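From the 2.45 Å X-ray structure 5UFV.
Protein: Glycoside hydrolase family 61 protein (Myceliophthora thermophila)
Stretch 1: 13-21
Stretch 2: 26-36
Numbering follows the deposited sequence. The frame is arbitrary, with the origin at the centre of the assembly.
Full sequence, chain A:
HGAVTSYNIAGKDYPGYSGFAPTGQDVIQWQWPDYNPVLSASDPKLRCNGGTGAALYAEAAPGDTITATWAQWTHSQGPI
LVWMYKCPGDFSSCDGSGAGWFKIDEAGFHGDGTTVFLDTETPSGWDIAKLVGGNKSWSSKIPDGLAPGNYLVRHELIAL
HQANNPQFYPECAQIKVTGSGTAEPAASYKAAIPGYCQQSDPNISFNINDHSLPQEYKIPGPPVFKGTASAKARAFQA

Stretch 1 13-21: DYPGYSGFA
Stretch 2 (26-36) DVIQWQWPDYN

Aromatic side chains can join two segments that share no backbone-to-backbone hydrogen bond, and residues 13-21 and 26-36 illustrate the principle. Residues 13-15 finish a strand; loop follows, closing in a type I turn from Ser-18 to Ala-21 (Gly-19 phi/psi -47/-45, Phe-20 -82/-13). The second stretch is irregular but largely extended and runs alongside in the same direction, with CA atoms 5.5 Å apart at Gly-16 and Gln-29 and 4.9 Å at Gly-19 and Pro-33. A water bridges the backbones, accepting from Ile-28 N (3.1 Å) and donating to Pro-15 O (2.6 Å).

A direct hydrogen bond runs from Tyr-17 N to Gln-29 OE1 (2.9 Å). Gln-29, with chi1 and chi2 both t, extends this oxygen, which also accepts from Trp-32 NE1 (2.9 Å). Tyr-17 (chi1 t, chi2 77°) turns its ring edge toward the Trp-32 face, planes at 70°, while Gln-31 CA lies 3.7 Å from the Tyr-17 ring centroid. Trp-32 (chi1 p, chi2 -87°) receives Gly-19 CA 3.7 Å from its six-membered-ring centroid; a CB there would clash with CZ3. Phe-20 (m) presents its edge to the face of Tyr-35 (m), with Phe-20 CZ 3.7 Å from Tyr-35 CG. Tyr-14 CB meets Ile-28 CD1 at 3.8 Å, an apolar contact.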

# COMPACT_ATOMS: atom_id res chain seq x y z
N ASP A 13 -16.17 5.54 -9.21
CA ASP A 13 -14.89 6.01 -9.71
C ASP A 13 -14.48 7.25 -8.95
O ASP A 13 -15.29 8.17 -8.77
CB ASP A 13 -14.96 6.29 -11.21
CG ASP A 13 -14.85 5.02 -12.05
OD1 ASP A 13 -14.40 3.97 -11.54
OD2 ASP A 13 -15.22 5.05 -13.24
N TYR A 14 -13.23 7.27 -8.49
CA TYR A 14 -12.72 8.41 -7.77
C TYR A 14 -11.37 8.79 -8.35
O TYR A 14 -10.43 8.03 -8.25
CB TYR A 14 -12.58 8.12 -6.27
CG TYR A 14 -13.90 7.85 -5.55
CD1 TYR A 14 -14.67 8.88 -5.02
CD2 TYR A 14 -14.37 6.55 -5.38
CE1 TYR A 14 -15.87 8.63 -4.35
CE2 TYR A 14 -15.56 6.30 -4.73
CZ TYR A 14 -16.30 7.34 -4.21
OH TYR A 14 -17.47 7.05 -3.57
N PRO A 15 -11.28 9.99 -8.96
CA PRO A 15 -9.99 10.43 -9.45
C PRO A 15 -8.98 10.69 -8.34
O PRO A 15 -9.33 11.08 -7.23
CB PRO A 15 -10.29 11.71 -10.21
CG PRO A 15 -11.68 12.11 -9.83
CD PRO A 15 -12.34 11.00 -9.11
N GLY A 16 -7.73 10.45 -8.64
CA GLY A 16 -6.72 10.78 -7.68
C GLY A 16 -6.28 12.24 -7.80
O GLY A 16 -6.70 12.99 -8.70
N TYR A 17 -5.41 12.60 -6.86
CA TYR A 17 -4.69 13.85 -6.91
C TYR A 17 -3.76 13.78 -8.09
O TYR A 17 -3.25 12.71 -8.45
CB TYR A 17 -3.90 13.98 -5.62
CG TYR A 17 -3.16 15.27 -5.39
CD1 TYR A 17 -3.83 16.42 -4.99
CD2 TYR A 17 -1.76 15.31 -5.51
CE1 TYR A 17 -3.13 17.60 -4.75
CE2 TYR A 17 -1.05 16.47 -5.26
CZ TYR A 17 -1.72 17.61 -4.87
OH TYR A 17 -0.99 18.75 -4.62
N SER A 18 -3.56 14.92 -8.72
CA SER A 18 -2.68 14.99 -9.85
C SER A 18 -1.32 15.55 -9.43
O SER A 18 -1.05 16.75 -9.55
CB SER A 18 -3.32 15.85 -10.92
OG SER A 18 -2.45 15.95 -12.06
N GLY A 19 -0.46 14.65 -8.95
CA GLY A 19 0.87 14.96 -8.41
C GLY A 19 1.71 15.91 -9.26
O GLY A 19 2.27 16.87 -8.74
N PHE A 20 1.75 15.69 -10.57
CA PHE A 20 2.62 16.49 -11.44
C PHE A 20 2.04 17.84 -11.84
O PHE A 20 2.75 18.67 -12.39
CB PHE A 20 2.96 15.73 -12.72
CG PHE A 20 3.82 14.54 -12.51
CD1 PHE A 20 5.17 14.69 -12.21
CD2 PHE A 20 3.29 13.25 -12.68
CE1 PHE A 20 5.99 13.59 -12.03
CE2 PHE A 20 4.07 12.13 -12.50
CZ PHE A 20 5.43 12.30 -12.17
N ALA A 21 0.75 18.04 -11.62
CA ALA A 21 0.07 19.27 -11.98
C ALA A 21 -1.27 19.31 -11.26
O ALA A 21 -2.31 19.00 -11.84
CB ALA A 21 -0.15 19.32 -13.49
N ASP A 26 -11.32 18.99 -5.62
CA ASP A 26 -11.52 18.10 -4.47
C ASP A 26 -11.35 16.61 -4.84
O ASP A 26 -11.95 16.15 -5.80
CB ASP A 26 -12.92 18.31 -3.88
CG ASP A 26 -13.07 19.65 -3.14
OD1 ASP A 26 -12.06 20.28 -2.77
OD2 ASP A 26 -14.24 20.09 -2.93
N VAL A 27 -10.54 15.88 -4.07
CA VAL A 27 -10.38 14.43 -4.26
C VAL A 27 -10.37 13.65 -2.94
O VAL A 27 -10.43 14.22 -1.87
CB VAL A 27 -9.11 14.11 -5.11
CG1 VAL A 27 -9.25 14.64 -6.56
CG2 VAL A 27 -7.85 14.67 -4.46
N ILE A 28 -10.34 12.32 -3.01
CA ILE A 28 -10.28 11.48 -1.79
C ILE A 28 -8.82 11.18 -1.37
O ILE A 28 -8.56 10.78 -0.23
CB ILE A 28 -11.07 10.17 -1.95
CG1 ILE A 28 -10.44 9.27 -3.03
CG2 ILE A 28 -12.53 10.43 -2.31
CD1 ILE A 28 -10.87 7.82 -2.93
N GLN A 29 -7.90 11.40 -2.30
CA GLN A 29 -6.49 11.04 -2.15
C GLN A 29 -5.64 12.18 -1.55
O GLN A 29 -5.78 13.35 -1.94
CB GLN A 29 -5.92 10.65 -3.52
CG GLN A 29 -4.63 9.84 -3.46
CD GLN A 29 -4.06 9.52 -4.83
OE1 GLN A 29 -3.98 10.40 -5.70
NE2 GLN A 29 -3.66 8.28 -5.04
N TRP A 30 -4.74 11.81 -0.63
CA TRP A 30 -3.77 12.73 -0.05
C TRP A 30 -2.73 13.05 -1.10
O TRP A 30 -2.49 12.28 -2.00
CB TRP A 30 -3.12 12.09 1.17
CG TRP A 30 -3.99 12.08 2.38
CD1 TRP A 30 -5.35 12.02 2.42
CD2 TRP A 30 -3.56 12.09 3.73
NE1 TRP A 30 -5.81 12.02 3.73
CE2 TRP A 30 -4.72 12.07 4.55
CE3 TRP A 30 -2.31 12.14 4.34
CZ2 TRP A 30 -4.65 12.09 5.91
CZ3 TRP A 30 -2.26 12.16 5.71
CH2 TRP A 30 -3.41 12.15 6.48
N GLN A 31 -2.10 14.21 -0.98
CA GLN A 31 -1.25 14.73 -2.03
C GLN A 31 -0.02 13.85 -2.14
O GLN A 31 0.39 13.22 -1.19
CB GLN A 31 -0.79 16.17 -1.75
CG GLN A 31 -1.89 17.19 -1.46
CD GLN A 31 -2.30 17.21 0.02
OE1 GLN A 31 -2.10 16.23 0.76
NE2 GLN A 31 -2.89 18.31 0.45
N TRP A 32 0.55 13.81 -3.32
CA TRP A 32 1.82 13.15 -3.55
C TRP A 32 2.53 14.02 -4.58
O TRP A 32 1.85 14.71 -5.35
CB TRP A 32 1.62 11.71 -4.01
CG TRP A 32 0.65 11.51 -5.12
CD1 TRP A 32 -0.68 11.34 -5.00
CD2 TRP A 32 0.94 11.45 -6.53
NE1 TRP A 32 -1.25 11.18 -6.23
CE2 TRP A 32 -0.29 11.24 -7.19
CE3 TRP A 32 2.11 11.56 -7.28
CZ2 TRP A 32 -0.39 11.11 -8.58
CZ3 TRP A 32 2.01 11.45 -8.70
CH2 TRP A 32 0.76 11.22 -9.32
N PRO A 33 3.87 14.06 -4.54
CA PRO A 33 4.60 15.08 -5.31
C PRO A 33 4.94 14.68 -6.75
O PRO A 33 5.00 15.53 -7.64
CB PRO A 33 5.90 15.25 -4.49
CG PRO A 33 6.16 13.90 -3.90
CD PRO A 33 4.79 13.24 -3.72
N ASP A 34 5.16 13.39 -6.97
CA ASP A 34 5.65 12.90 -8.26
C ASP A 34 5.86 11.40 -8.10
O ASP A 34 5.38 10.81 -7.14
CB ASP A 34 6.94 13.64 -8.67
CG ASP A 34 8.04 13.57 -7.59
OD1 ASP A 34 8.21 12.47 -6.94
OD2 ASP A 34 8.71 14.63 -7.36
N TYR A 35 6.57 10.78 -9.03
CA TYR A 35 6.74 9.34 -9.04
C TYR A 35 8.04 8.83 -8.41
O TYR A 35 8.35 7.65 -8.52
CB TYR A 35 6.71 8.82 -10.47
CG TYR A 35 5.37 8.76 -11.18
CD1 TYR A 35 4.16 8.89 -10.51
CD2 TYR A 35 5.35 8.50 -12.56
CE1 TYR A 35 2.96 8.81 -11.21
CE2 TYR A 35 4.17 8.39 -13.25
CZ TYR A 35 2.98 8.56 -12.59
OH TYR A 35 1.82 8.44 -13.33
N ASN A 36 8.80 9.69 -7.76
CA ASN A 36 10.08 9.27 -7.16
C ASN A 36 9.87 8.45 -5.92
O ASN A 36 8.96 8.69 -5.16
CB ASN A 36 10.94 10.46 -6.76
CG ASN A 36 11.38 11.29 -7.95
OD1 ASN A 36 11.52 10.80 -9.06
ND2 ASN A 36 11.61 12.56 -7.71
O HOH W 1 -11.47 11.49 -5.82
O HOH W 2 2.25 17.78 -5.75